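PDB 5V2D: dioxygenase from Pseudomonas brassicacearum, which probably cleaves the central double bond of lignostilbenes with molecular oxygen at a non-haem iron centre. Local coordinates for residues G33-P38 and P405-F410; F62-P67 and C434-I439; L457-A462 and M490-H495. All coordinates share one frame; numbering follows the deposited sequence.

Contact 1. Residues G33-P38 and P405-F410; sequences GALYKP and PIPFQF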
ATOM      1  N   GLY A  33     -16.132   1.305 -13.886  1.00 30.98           N
ATOM      2  CA  GLY A  33     -15.172   0.599 -14.671  1.00 31.00           C
ATOM      3  C   GLY A  33     -14.712  -0.678 -13.979  1.00 30.20           C
ATOM      4  O   GLY A  33     -15.122  -0.971 -12.842  1.00 28.30           O
ATOM      5  N   ALA A  34     -13.873  -1.431 -14.655  1.00 28.49           N
ATOM      6  CA  ALA A  34     -13.424  -2.715 -14.132  1.00 30.55           C
ATOM      7  C   ALA A  34     -12.617  -2.564 -12.859  1.00 28.88           C
ATOM      8  O   ALA A  34     -12.732  -3.381 -11.956  1.00 29.45           O
ATOM      9  CB  ALA A  34     -12.575  -3.422 -15.170  1.00 32.88           C
ATOM     10  N   LEU A  35     -11.834  -1.538 -12.756  1.00 25.83           N
ATOM     11  CA  LEU A  35     -10.992  -1.372 -11.566  1.00 25.70           C
ATOM     12  C   LEU A  35     -11.838  -0.942 -10.301  1.00 24.72           C
ATOM     13  O   LEU A  35     -11.544  -1.432  -9.215  1.00 25.60           O
ATOM     14  CB  LEU A  35      -9.930  -0.346 -11.810  1.00 28.37           C
ATOM     15  CG  LEU A  35      -8.567  -0.941 -12.186  1.00 31.73           C
ATOM     16  CD1 LEU A  35      -8.590  -2.053 -13.138  1.00 30.57           C
ATOM     17  CD2 LEU A  35      -7.504   0.063 -12.457  1.00 31.93           C
ATOM     18  N   TYR A  36     -12.779  -0.032 -10.463  1.00 22.61           N
ATOM     19  CA  TYR A  36     -13.381   0.634  -9.301  1.00 25.51           C
ATOM     20  C   TYR A  36     -14.851   0.401  -9.050  1.00 26.98           C
ATOM     21  O   TYR A  36     -15.376   0.799  -8.020  1.00 25.23           O
ATOM     22  CB  TYR A  36     -13.027   2.154  -9.276  1.00 24.27           C
ATOM     23  CG  TYR A  36     -11.528   2.352  -9.238  1.00 25.35           C
ATOM     24  CD1 TYR A  36     -10.777   2.000  -8.092  1.00 24.73           C
ATOM     25  CD2 TYR A  36     -10.824   2.842 -10.343  1.00 26.65           C
ATOM     26  CE1 TYR A  36      -9.430   2.110  -8.052  1.00 24.95           C
ATOM     27  CE2 TYR A  36      -9.431   2.972 -10.292  1.00 27.45           C
ATOM     28  CZ  TYR A  36      -8.745   2.559  -9.169  1.00 26.79           C
ATOM     29  OH  TYR A  36      -7.392   2.661  -9.092  1.00 27.29           O
ATOM     30  N   LYS A  37     -15.528  -0.334  -9.923  1.00 25.58           N
ATOM     31  CA  LYS A  37     -16.845  -0.688  -9.618  1.00 28.60           C
ATOM     32  C   LYS A  37     -16.836  -1.535  -8.332  1.00 27.88           C
ATOM     33  O   LYS A  37     -15.973  -2.389  -8.138  1.00 25.80           O
ATOM     34  CB  LYS A  37     -17.461  -1.457 -10.763  1.00 32.15           C
ATOM     35  CG  LYS A  37     -18.879  -1.861 -10.624  1.00 42.40           C
ATOM     36  CD  LYS A  37     -19.322  -2.706 -11.871  1.00 50.79           C
ATOM     37  CE  LYS A  37     -19.172  -1.992 -13.224  1.00 55.66           C
ATOM     38  NZ  LYS A  37     -19.323  -3.013 -14.314  1.00 56.35           N
ATOM     39  N   PRO A  38     -17.812  -1.316  -7.471  1.00 26.61           N
ATOM     40  CA  PRO A  38     -17.837  -2.097  -6.188  1.00 28.18           C
ATOM     41  C   PRO A  38     -18.016  -3.564  -6.471  1.00 26.21           C
ATOM     42  O   PRO A  38     -18.636  -3.921  -7.474  1.00 24.90           O
ATOM     43  CB  PRO A  38     -19.129  -1.573  -5.532  1.00 31.48           C
ATOM     44  CG  PRO A  38     -19.243  -0.117  -6.096  1.00 34.78           C
ATOM     45  CD  PRO A  38     -18.949  -0.364  -7.557  1.00 31.45           C
ATOM     46  N   PRO A 405     -12.426   4.830 -20.095  1.00 45.39           N
ATOM     47  CA  PRO A 405     -11.345   5.817 -19.864  1.00 44.24           C
ATOM     48  C   PRO A 405     -10.276   5.287 -19.002  1.00 40.39           C
ATOM     49  O   PRO A 405     -10.554   4.406 -18.182  1.00 40.08           O
ATOM     50  CB  PRO A 405     -12.035   6.998 -19.138  1.00 47.32           C
ATOM     51  CG  PRO A 405     -13.348   6.437 -18.676  1.00 46.16           C
ATOM     52  CD  PRO A 405     -13.705   5.218 -19.474  1.00 45.29           C
ATOM     53  N   ILE A 406      -9.084   5.855 -19.102  1.00 40.15           N
ATOM     54  CA  ILE A 406      -7.908   5.301 -18.453  1.00 42.59           C
ATOM     55  C   ILE A 406      -8.035   5.526 -16.974  1.00 40.90           C
ATOM     56  O   ILE A 406      -8.129   6.638 -16.538  1.00 36.29           O
ATOM     57  CB  ILE A 406      -6.585   5.909 -18.998  1.00 47.31           C
ATOM     58  CG1 ILE A 406      -6.465   5.720 -20.526  1.00 52.65           C
ATOM     59  CG2 ILE A 406      -5.380   5.325 -18.211  1.00 43.61           C
ATOM     60  CD1 ILE A 406      -5.550   6.764 -21.199  1.00 54.31           C
ATOM     61  N   PRO A 407      -8.014   4.449 -16.186  1.00 40.22           N
ATOM     62  CA  PRO A 407      -8.344   4.676 -14.773  1.00 37.97           C
ATOM     63  C   PRO A 407      -7.173   5.160 -13.997  1.00 36.13           C
ATOM     64  O   PRO A 407      -6.051   5.017 -14.434  1.00 38.28           O
ATOM     65  CB  PRO A 407      -8.858   3.303 -14.310  1.00 38.36           C
ATOM     66  CG  PRO A 407      -8.287   2.333 -15.265  1.00 38.81           C
ATOM     67  CD  PRO A 407      -8.060   3.028 -16.564  1.00 40.14           C
ATOM     68  N   PHE A 408      -7.441   5.678 -12.826  1.00 35.60           N
ATOM     69  CA  PHE A 408      -6.452   5.904 -11.781  1.00 36.05           C
ATOM     70  C   PHE A 408      -5.716   4.559 -11.435  1.00 33.15           C
ATOM     71  O   PHE A 408      -6.299   3.489 -11.372  1.00 32.50           O
ATOM     72  CB  PHE A 408      -7.211   6.448 -10.534  1.00 37.08           C
ATOM     73  CG  PHE A 408      -6.347   6.772  -9.336  1.00 40.89           C
ATOM     74  CD1 PHE A 408      -6.605   6.170  -8.075  1.00 46.14           C
ATOM     75  CD2 PHE A 408      -5.336   7.731  -9.417  1.00 45.24           C
ATOM     76  CE1 PHE A 408      -5.837   6.493  -6.931  1.00 48.95           C
ATOM     77  CE2 PHE A 408      -4.569   8.043  -8.281  1.00 46.49           C
ATOM     78  CZ  PHE A 408      -4.823   7.441  -7.035  1.00 48.50           C
ATOM     79  N   GLN A 409      -4.432   4.663 -11.160  1.00 34.75           N
ATOM     80  CA  GLN A 409      -3.517   3.534 -10.853  1.00 35.41           C
ATOM     81  C   GLN A 409      -3.567   2.432 -12.007  1.00 33.86           C
ATOM     82  O   GLN A 409      -3.576   1.236 -11.745  1.00 30.49           O
ATOM     83  CB  GLN A 409      -3.836   2.955  -9.470  1.00 36.37           C
ATOM     84  CG  GLN A 409      -3.423   3.821  -8.229  1.00 39.71           C
ATOM     85  CD  GLN A 409      -4.000   3.248  -6.900  1.00 43.48           C
ATOM     86  OE1 GLN A 409      -5.182   2.805  -6.904  1.00 50.34           O
ATOM     87  NE2 GLN A 409      -3.180   3.130  -5.789  1.00 40.49           N
ATOM     88  N   PHE A 410      -3.617   2.857 -13.263  1.00 30.49           N
ATOM     89  CA  PHE A 410      -3.479   1.995 -14.402  1.00 32.14           C
ATOM     90  C   PHE A 410      -1.992   1.676 -14.716  1.00 34.67           C
ATOM     91  O   PHE A 410      -1.222   2.589 -14.997  1.00 35.51           O
ATOM     92  CB  PHE A 410      -4.145   2.637 -15.652  1.00 33.73           C
ATOM     93  CG  PHE A 410      -4.109   1.766 -16.873  1.00 33.75           C
ATOM     94  CD1 PHE A 410      -3.163   1.961 -17.836  1.00 37.20           C
ATOM     95  CD2 PHE A 410      -5.018   0.800 -17.073  1.00 33.00           C
ATOM     96  CE1 PHE A 410      -3.147   1.167 -19.007  1.00 32.90           C
ATOM     97  CE2 PHE A 410      -4.992   0.003 -18.189  1.00 34.61           C
ATOM     98  CZ  PHE A 410      -4.012   0.204 -19.176  1.00 35.72           C
TER
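The Y36 ring reaches from helix 33-36 into the turn 407-410. It meets that turn along its edge. The hydroxyl donates to the backbone carbonyl of the turn, Y36 OH to F408 O at 2.7 Å. The donor sits well above the carbonyl plane, 59° out of it. P407 to F410 form a type II turn, and F408 O belongs to its central peptide. The amide of Q409 lies nearly coplanar with the tyrosine ring, 13° apart. Its OE1 is 3.1 Å from Y36 OH. The two side chains cross at about a right angle. L35 adds an apolar contact. Its CD2 lies 3.7 Å from CG of P407, with the leucine again across the proline. L35 CB also sits over the rim of one face of the Y36 ring. Chi1 of Y36 (-59°) sets CG beside the backbone N and anti to the carbonyl carbon, and the ring extends toward the turn. F80 meets the same ring edge-to-face. The side chain of Q409 is about 8 Å from the bound iron. The contact thus joins an N-terminal helical turn to a long inter-strand loop, consistent with the loop-built cap over the propeller in carotenoid cleavage oxygenases.

Contact 2. Residues F62-P67 and C434-I439; sequences FYQVAP and CFQEPI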
ATOM      1  N   PHE A  62      -0.819 -16.031  -0.736  1.00 22.52           N
ATOM      2  CA  PHE A  62      -0.716 -14.644  -1.182  1.00 22.07           C
ATOM      3  C   PHE A  62      -1.928 -13.927  -0.577  1.00 22.18           C
ATOM      4  O   PHE A  62      -3.080 -14.207  -0.994  1.00 21.15           O
ATOM      5  CB  PHE A  62      -0.780 -14.585  -2.696  1.00 24.06           C
ATOM      6  CG  PHE A  62      -0.814 -13.205  -3.287  1.00 27.33           C
ATOM      7  CD1 PHE A  62      -0.349 -12.088  -2.616  1.00 27.16           C
ATOM      8  CD2 PHE A  62      -1.307 -13.007  -4.534  1.00 33.92           C
ATOM      9  CE1 PHE A  62      -0.357 -10.832  -3.190  1.00 28.80           C
ATOM     10  CE2 PHE A  62      -1.319 -11.747  -5.121  1.00 38.68           C
ATOM     11  CZ  PHE A  62      -0.826 -10.660  -4.462  1.00 35.24           C
ATOM     12  N   TYR A  63      -1.703 -13.045   0.385  1.00 20.83           N
ATOM     13  CA  TYR A  63      -2.769 -12.252   0.974  1.00 22.82           C
ATOM     14  C   TYR A  63      -2.739 -10.870   0.318  1.00 23.23           C
ATOM     15  O   TYR A  63      -1.671 -10.317   0.057  1.00 23.27           O
ATOM     16  CB  TYR A  63      -2.572 -12.051   2.472  1.00 22.99           C
ATOM     17  CG  TYR A  63      -2.574 -13.333   3.253  1.00 23.94           C
ATOM     18  CD1 TYR A  63      -3.824 -13.926   3.625  1.00 24.63           C
ATOM     19  CD2 TYR A  63      -1.445 -13.932   3.664  1.00 23.65           C
ATOM     20  CE1 TYR A  63      -3.849 -15.082   4.397  1.00 24.95           C
ATOM     21  CE2 TYR A  63      -1.469 -15.075   4.417  1.00 24.25           C
ATOM     22  CZ  TYR A  63      -2.658 -15.638   4.802  1.00 25.30           C
ATOM     23  OH  TYR A  63      -2.673 -16.782   5.535  1.00 26.31           O
ATOM     24  N   GLN A  64      -3.893 -10.310   0.083  1.00 21.96           N
ATOM     25  CA  GLN A  64      -3.975  -8.958  -0.446  1.00 24.59           C
ATOM     26  C   GLN A  64      -5.209  -8.266   0.173  1.00 25.17           C
ATOM     27  O   GLN A  64      -6.193  -8.942   0.444  1.00 25.56           O
ATOM     28  CB  GLN A  64      -4.057  -9.002  -1.967  1.00 27.08           C
ATOM     29  CG  GLN A  64      -3.722  -7.561  -2.491  1.00 31.44           C
ATOM     30  CD  GLN A  64      -3.257  -7.392  -3.957  1.00 36.47           C
ATOM     31  OE1 GLN A  64      -3.598  -8.167  -4.923  1.00 31.57           O
ATOM     32  NE2 GLN A  64      -2.535  -6.320  -4.140  1.00 37.54           N
ATOM     33  N   VAL A  65      -5.152  -6.957   0.386  1.00 20.95           N
ATOM     34  CA  VAL A  65      -6.359  -6.260   0.849  1.00 19.95           C
ATOM     35  C   VAL A  65      -6.759  -5.213  -0.178  1.00 20.42           C
ATOM     36  O   VAL A  65      -5.898  -4.494  -0.744  1.00 20.79           O
ATOM     37  CB  VAL A  65      -6.180  -5.679   2.251  1.00 20.73           C
ATOM     38  CG1 VAL A  65      -5.042  -4.648   2.326  1.00 20.50           C
ATOM     39  CG2 VAL A  65      -7.459  -5.106   2.812  1.00 20.96           C
ATOM     40  N   ALA A  66      -8.056  -5.149  -0.424  1.00 20.38           N
ATOM     41  CA  ALA A  66      -8.659  -4.159  -1.256  1.00 19.76           C
ATOM     42  C   ALA A  66      -9.702  -3.324  -0.493  1.00 21.23           C
ATOM     43  O   ALA A  66     -10.587  -3.874   0.092  1.00 20.84           O
ATOM     44  CB  ALA A  66      -9.342  -4.803  -2.423  1.00 19.52           C
ATOM     45  N   PRO A  67      -9.670  -2.022  -0.693  1.00 21.54           N
ATOM     46  CA  PRO A  67     -10.845  -1.238  -0.345  1.00 21.05           C
ATOM     47  C   PRO A  67     -12.023  -1.685  -1.184  1.00 20.94           C
ATOM     48  O   PRO A  67     -11.872  -1.865  -2.395  1.00 19.49           O
ATOM     49  CB  PRO A  67     -10.431   0.201  -0.686  1.00 21.82           C
ATOM     50  CG  PRO A  67      -8.958   0.168  -0.780  1.00 21.99           C
ATOM     51  CD  PRO A  67      -8.598  -1.195  -1.282  1.00 23.44           C
ATOM     52  N   CYS A 434      -4.154  -4.689 -17.162  1.00 27.72           N
ATOM     53  CA  CYS A 434      -3.304  -3.978 -16.258  1.00 27.68           C
ATOM     54  C   CYS A 434      -3.200  -4.722 -14.941  1.00 24.83           C
ATOM     55  O   CYS A 434      -3.893  -5.719 -14.713  1.00 24.01           O
ATOM     56  CB  CYS A 434      -3.847  -2.558 -16.037  1.00 29.06           C
ATOM     57  SG  CYS A 434      -5.510  -2.509 -15.306  1.00 29.25           S
ATOM     58  N   PHE A 435      -2.272  -4.266 -14.125  1.00 23.19           N
ATOM     59  CA  PHE A 435      -1.816  -5.028 -12.987  1.00 23.91           C
ATOM     60  C   PHE A 435      -2.168  -4.407 -11.627  1.00 22.37           C
ATOM     61  O   PHE A 435      -2.321  -3.225 -11.497  1.00 24.87           O
ATOM     62  CB  PHE A 435      -0.330  -5.157 -13.033  1.00 23.66           C
ATOM     63  CG  PHE A 435       0.171  -5.908 -14.260  1.00 24.52           C
ATOM     64  CD1 PHE A 435       0.161  -7.275 -14.310  1.00 25.35           C
ATOM     65  CD2 PHE A 435       0.723  -5.190 -15.324  1.00 24.98           C
ATOM     66  CE1 PHE A 435       0.612  -7.941 -15.442  1.00 25.35           C
ATOM     67  CE2 PHE A 435       1.172  -5.848 -16.449  1.00 25.80           C
ATOM     68  CZ  PHE A 435       1.114  -7.246 -16.490  1.00 25.23           C
ATOM     69  N   GLN A 436      -2.186  -5.293 -10.636  1.00 22.51           N
ATOM     70  CA  GLN A 436      -2.215  -4.923  -9.220  1.00 23.54           C
ATOM     71  C   GLN A 436      -0.851  -5.292  -8.637  1.00 24.37           C
ATOM     72  O   GLN A 436       0.046  -5.893  -9.313  1.00 23.28           O
ATOM     73  CB  GLN A 436      -3.349  -5.562  -8.469  1.00 21.79           C
ATOM     74  CG  GLN A 436      -4.685  -5.437  -9.190  1.00 22.19           C
ATOM     75  CD  GLN A 436      -5.889  -5.720  -8.273  1.00 23.56           C
ATOM     76  OE1 GLN A 436      -5.758  -5.768  -7.078  1.00 23.79           O
ATOM     77  NE2 GLN A 436      -7.064  -6.012  -8.889  1.00 22.98           N
ATOM     78  N   GLU A 437      -0.623  -4.840  -7.410  1.00 22.00           N
ATOM     79  CA  GLU A 437       0.681  -4.976  -6.790  1.00 22.79           C
ATOM     80  C   GLU A 437       1.233  -6.404  -6.809  1.00 25.18           C
ATOM     81  O   GLU A 437       0.566  -7.349  -6.358  1.00 23.99           O
ATOM     82  CB  GLU A 437       0.654  -4.546  -5.337  1.00 24.88           C
ATOM     83  CG  GLU A 437       2.049  -4.600  -4.690  1.00 24.47           C
ATOM     84  CD  GLU A 437       2.042  -4.308  -3.180  1.00 28.75           C
ATOM     85  OE1 GLU A 437       1.536  -5.173  -2.443  1.00 30.08           O
ATOM     86  OE2 GLU A 437       2.575  -3.277  -2.702  1.00 29.92           O
ATOM     87  N   PRO A 438       2.492  -6.570  -7.227  1.00 23.80           N
ATOM     88  CA  PRO A 438       3.034  -7.914  -7.239  1.00 22.93           C
ATOM     89  C   PRO A 438       3.684  -8.366  -5.942  1.00 22.88           C
ATOM     90  O   PRO A 438       4.156  -7.568  -5.153  1.00 21.73           O
ATOM     91  CB  PRO A 438       4.123  -7.787  -8.376  1.00 22.42           C
ATOM     92  CG  PRO A 438       4.666  -6.405  -8.166  1.00 22.75           C
ATOM     93  CD  PRO A 438       3.393  -5.573  -7.836  1.00 24.17           C
ATOM     94  N   ILE A 439       3.789  -9.692  -5.795  1.00 21.71           N
ATOM     95  CA  ILE A 439       4.659 -10.296  -4.814  1.00 22.90           C
ATOM     96  C   ILE A 439       5.763 -11.080  -5.521  1.00 22.71           C
ATOM     97  O   ILE A 439       5.652 -11.456  -6.700  1.00 23.14           O
ATOM     98  CB  ILE A 439       3.969 -11.240  -3.876  1.00 23.97           C
ATOM     99  CG1 ILE A 439       3.047 -12.216  -4.646  1.00 24.79           C
ATOM    100  CG2 ILE A 439       3.145 -10.469  -2.845  1.00 24.37           C
ATOM    101  CD1 ILE A 439       2.782 -13.488  -3.878  1.00 27.28           C
TER
HETATM  102  O   HOH W   1      -1.858  -8.388  -7.157  1.00 23.34           O
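F62 and I439 pack between two blades of the seven-bladed beta-propeller. F62 and Q64 lie on strand 60-67, in the sheet that also holds the C-terminal strand 496-500. I439 lies on strand 433-442, the edge strand of another sheet. The two strands meet through side chains, with no direct hydrogen bond between the segments. I439 CD1 sits over one face of the F62 ring, 3.9 Å from its centroid and 25° off the ring normal. This is a CH-pi contact. The other branch, I439 CG2, comes to 3.5 Å from F62 CE1. Chi1 of I439 (47°) places CG1 between the backbone N and the carbonyl carbon, and CD1 then projects over the ring. W498 also touches both F62 and I439. Q64 stretches across beside them, extended beyond CG, with its chain crossing that of E437 obliquely. Its NE2 lies 3.8 Å from E437 CB and donates to L494 O. The E437 carboxylate turns to other partners: OE2 bonds H495 ND1, and OE1 meets R375 and G496 N. E437 is therefore a second-shell residue that probably orients the iron ligand H495. Between Q64 and the E437 backbone lies a water, in plane at the edge of the F62 ring. It donates to Q64 OE1 and to E437 O, each at 2.8 Å.

Contact 3. Residues L457-A462 and M490-H495; sequences LLNLIA and MRMSLH. With FE (Fe (III) ion), chain E.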
ATOM      1  N   LEU A 457      -2.177  -9.900  -9.614  1.00 22.19           N
ATOM      2  CA  LEU A 457      -3.446  -9.883 -10.279  1.00 24.01           C
ATOM      3  C   LEU A 457      -3.346  -9.092 -11.560  1.00 23.90           C
ATOM      4  O   LEU A 457      -2.774  -7.987 -11.607  1.00 20.97           O
ATOM      5  CB  LEU A 457      -4.545  -9.216  -9.411  1.00 25.39           C
ATOM      6  CG  LEU A 457      -5.091 -10.137  -8.279  1.00 26.38           C
ATOM      7  CD1 LEU A 457      -5.969  -9.290  -7.391  1.00 27.81           C
ATOM      8  CD2 LEU A 457      -5.881 -11.325  -8.787  1.00 26.71           C
ATOM      9  N   LEU A 458      -3.939  -9.687 -12.582  1.00 23.65           N
ATOM     10  CA  LEU A 458      -4.091  -9.100 -13.895  1.00 25.59           C
ATOM     11  C   LEU A 458      -5.582  -8.834 -14.101  1.00 25.65           C
ATOM     12  O   LEU A 458      -6.423  -9.724 -14.015  1.00 26.86           O
ATOM     13  CB  LEU A 458      -3.536 -10.053 -14.980  1.00 25.41           C
ATOM     14  CG  LEU A 458      -3.826  -9.658 -16.462  1.00 27.48           C
ATOM     15  CD1 LEU A 458      -3.074  -8.411 -16.772  1.00 28.79           C
ATOM     16  CD2 LEU A 458      -3.446 -10.803 -17.421  1.00 28.25           C
ATOM     17  N   ASN A 459      -5.888  -7.569 -14.333  1.00 25.56           N
ATOM     18  CA  ASN A 459      -7.217  -7.099 -14.577  1.00 26.49           C
ATOM     19  C   ASN A 459      -7.378  -7.035 -16.112  1.00 25.88           C
ATOM     20  O   ASN A 459      -6.692  -6.240 -16.755  1.00 26.18           O
ATOM     21  CB  ASN A 459      -7.458  -5.679 -14.000  1.00 27.16           C
ATOM     22  CG  ASN A 459      -6.926  -5.497 -12.606  1.00 29.08           C
ATOM     23  OD1 ASN A 459      -7.292  -6.254 -11.726  1.00 27.57           O
ATOM     24  ND2 ASN A 459      -5.917  -4.521 -12.442  1.00 31.90           N
ATOM     25  N   LEU A 460      -8.313  -7.804 -16.641  1.00 27.45           N
ATOM     26  CA  LEU A 460      -8.615  -7.806 -18.055  1.00 29.14           C
ATOM     27  C   LEU A 460      -9.820  -6.909 -18.160  1.00 29.30           C
ATOM     28  O   LEU A 460     -10.967  -7.339 -17.972  1.00 29.73           O
ATOM     29  CB  LEU A 460      -8.902  -9.206 -18.535  1.00 32.90           C
ATOM     30  CG  LEU A 460      -7.810 -10.202 -18.963  1.00 38.14           C
ATOM     31  CD1 LEU A 460      -6.510  -9.593 -19.365  1.00 39.07           C
ATOM     32  CD2 LEU A 460      -7.532 -11.200 -17.878  1.00 43.37           C
ATOM     33  N   ILE A 461      -9.560  -5.644 -18.375  1.00 29.99           N
ATOM     34  CA  ILE A 461     -10.546  -4.642 -18.060  1.00 32.40           C
ATOM     35  C   ILE A 461     -11.608  -4.437 -19.101  1.00 36.50           C
ATOM     36  O   ILE A 461     -12.676  -3.921 -18.745  1.00 38.58           O
ATOM     37  CB  ILE A 461      -9.932  -3.308 -17.675  1.00 34.53           C
ATOM     38  CG1 ILE A 461      -9.045  -2.723 -18.724  1.00 35.68           C
ATOM     39  CG2 ILE A 461      -9.134  -3.428 -16.412  1.00 33.98           C
ATOM     40  CD1 ILE A 461      -8.510  -1.359 -18.298  1.00 35.97           C
ATOM     41  N   ALA A 462     -11.383  -4.883 -20.336  1.00 35.20           N
ATOM     42  CA  ALA A 462     -12.440  -4.869 -21.341  1.00 38.01           C
ATOM     43  C   ALA A 462     -13.401  -5.988 -21.066  1.00 39.34           C
ATOM     44  O   ALA A 462     -14.564  -5.814 -21.294  1.00 43.25           O
ATOM     45  CB  ALA A 462     -11.847  -5.025 -22.739  1.00 38.00           C
ATOM     46  N   MET A 490     -12.015  -9.112  -9.578  1.00 24.79           N
ATOM     47  CA  MET A 490     -11.355  -8.603  -8.365  1.00 25.08           C
ATOM     48  C   MET A 490     -11.275  -7.092  -8.556  1.00 26.17           C
ATOM     49  O   MET A 490     -10.613  -6.599  -9.501  1.00 25.16           O
ATOM     50  CB  MET A 490      -9.931  -9.172  -8.270  1.00 26.32           C
ATOM     51  CG  MET A 490      -9.855 -10.698  -8.134  1.00 28.32           C
ATOM     52  SD  MET A 490     -10.465 -11.411  -6.601  1.00 28.61           S
ATOM     53  CE  MET A 490      -9.100 -10.999  -5.550  1.00 27.03           C
ATOM     54  N   ARG A 491     -11.812  -6.364  -7.588  1.00 22.78           N
ATOM     55  CA  ARG A 491     -11.639  -4.891  -7.579  1.00 24.31           C
ATOM     56  C   ARG A 491     -10.149  -4.549  -7.379  1.00 22.00           C
ATOM     57  O   ARG A 491      -9.383  -5.297  -6.802  1.00 21.69           O
ATOM     58  CB  ARG A 491     -12.470  -4.294  -6.445  1.00 24.85           C
ATOM     59  CG  ARG A 491     -12.654  -2.820  -6.512  1.00 25.42           C
ATOM     60  CD  ARG A 491     -13.724  -2.389  -5.471  1.00 24.30           C
ATOM     61  NE  ARG A 491     -14.152  -1.003  -5.765  1.00 24.51           N
ATOM     62  CZ  ARG A 491     -13.820   0.088  -5.057  1.00 24.72           C
ATOM     63  NH1 ARG A 491     -14.274   1.278  -5.471  1.00 26.20           N
ATOM     64  NH2 ARG A 491     -13.036   0.050  -3.956  1.00 23.31           N
ATOM     65  N   MET A 492      -9.773  -3.383  -7.820  1.00 22.87           N
ATOM     66  CA  MET A 492      -8.414  -2.876  -7.556  1.00 23.05           C
ATOM     67  C   MET A 492      -8.134  -2.942  -6.094  1.00 21.99           C
ATOM     68  O   MET A 492      -9.013  -2.640  -5.297  1.00 22.02           O
ATOM     69  CB  MET A 492      -8.236  -1.475  -8.148  1.00 24.47           C
ATOM     70  CG  MET A 492      -6.878  -0.854  -7.972  1.00 27.20           C
ATOM     71  SD  MET A 492      -5.647  -1.865  -8.834  1.00 32.72           S
ATOM     72  CE  MET A 492      -4.152  -1.002  -8.512  1.00 38.18           C
ATOM     73  N   SER A 493      -6.912  -3.309  -5.739  1.00 19.91           N
ATOM     74  CA  SER A 493      -6.482  -3.529  -4.394  1.00 20.09           C
ATOM     75  C   SER A 493      -5.427  -2.511  -4.002  1.00 20.58           C
ATOM     76  O   SER A 493      -4.919  -1.681  -4.821  1.00 22.82           O
ATOM     77  CB  SER A 493      -5.935  -4.949  -4.189  1.00 20.56           C
ATOM     78  OG  SER A 493      -6.875  -5.942  -4.693  1.00 22.67           O
ATOM     79  N   LEU A 494      -5.042  -2.590  -2.761  1.00 21.56           N
ATOM     80  CA  LEU A 494      -3.858  -1.946  -2.294  1.00 22.17           C
ATOM     81  C   LEU A 494      -2.778  -3.006  -2.056  1.00 23.41           C
ATOM     82  O   LEU A 494      -2.435  -3.735  -3.007  1.00 24.79           O
ATOM     83  CB  LEU A 494      -4.191  -1.031  -1.122  1.00 22.87           C
ATOM     84  CG  LEU A 494      -4.907   0.261  -1.477  1.00 23.18           C
ATOM     85  CD1 LEU A 494      -5.391   1.027  -0.198  1.00 22.45           C
ATOM     86  CD2 LEU A 494      -4.106   1.166  -2.384  1.00 24.64           C
ATOM     87  N   HIS A 495      -2.225  -3.126  -0.874  1.00 21.41           N
ATOM     88  CA  HIS A 495      -1.018  -3.932  -0.709  1.00 23.65           C
ATOM     89  C   HIS A 495      -1.227  -5.369  -0.322  1.00 24.29           C
ATOM     90  O   HIS A 495      -2.276  -5.709   0.207  1.00 22.67           O
ATOM     91  CB  HIS A 495      -0.081  -3.267   0.324  1.00 21.65           C
ATOM     92  CG  HIS A 495       0.291  -1.903  -0.083  1.00 22.49           C
ATOM     93  ND1 HIS A 495       1.184  -1.665  -1.132  1.00 23.11           N
ATOM     94  CD2 HIS A 495      -0.064  -0.678   0.420  1.00 21.97           C
ATOM     95  CE1 HIS A 495       1.359  -0.345  -1.242  1.00 22.82           C
ATOM     96  NE2 HIS A 495       0.612   0.269  -0.321  1.00 21.99           N
TER
HETATM   97 FE    FE E 500       0.986   2.189   0.487  1.00 21.77          FE
HETATM   98  O   HOH W   2      -0.738   2.785  -0.477  1.00 26.53           O
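The loop 490-495, which ends at an iron ligand, packs on strand 452-460 of the propeller through M490 and L457. The two side chains cross at about a right angle. M490 is bent at chi2 (-68°) and chi3 (-76°), which curls its methyl group back toward the leucine. M490 CE then lies 4.0 Å from L457 CD1, while M490 CG is 4.1 Å from the other branch, L457 CD2. N459 points to the same loop but forms no bond to it. Its OD1 stays 4.0 Å from M490 O, and its ND2 is 4.5 Å from M492 SD. A shared partner bridges the two segments instead. The amide of Q436 gives NE2 to both N459 OD1 and R491 O, and its OE1 pairs with S493 OG. These buried polar atoms are thereby satisfied, and the loop is tied down just before the metal. Further along, H495 NE2 binds the iron at 2.1 Å. Water 2 is also a ligand, its oxygen 2.1 Å from the iron. H188, H239 and H304 complete the protein ligands. Four histidines around one iron, held by the propeller, are the hallmark of the carotenoid cleavage oxygenase active site.

How the contacts relate
Contact 2 lies deepest, its centre about 9 Å from the chain centre, and is fully buried. Contact 3 is also buried but further out, at about 14 Å. Contact 1, at about 17 Å, is only partly buried. Contacts 2 and 3 share a sheet, since strands 433-442 and 452-460 are neighbours in it. They also meet beside the iron site, through a second-shell bond to the ligand histidine. Contact 1 rests on contact 3 through a backbone bond, L35 O to M492 N at 3.0 Å, and through the R491 side chain. Their chemistry differs. Contact 1 has a direct hydrogen bond, contact 2 relies on CH-pi packing and a water, and contact 3 is apolar packing, on a loop whose far end carries an iron ligand.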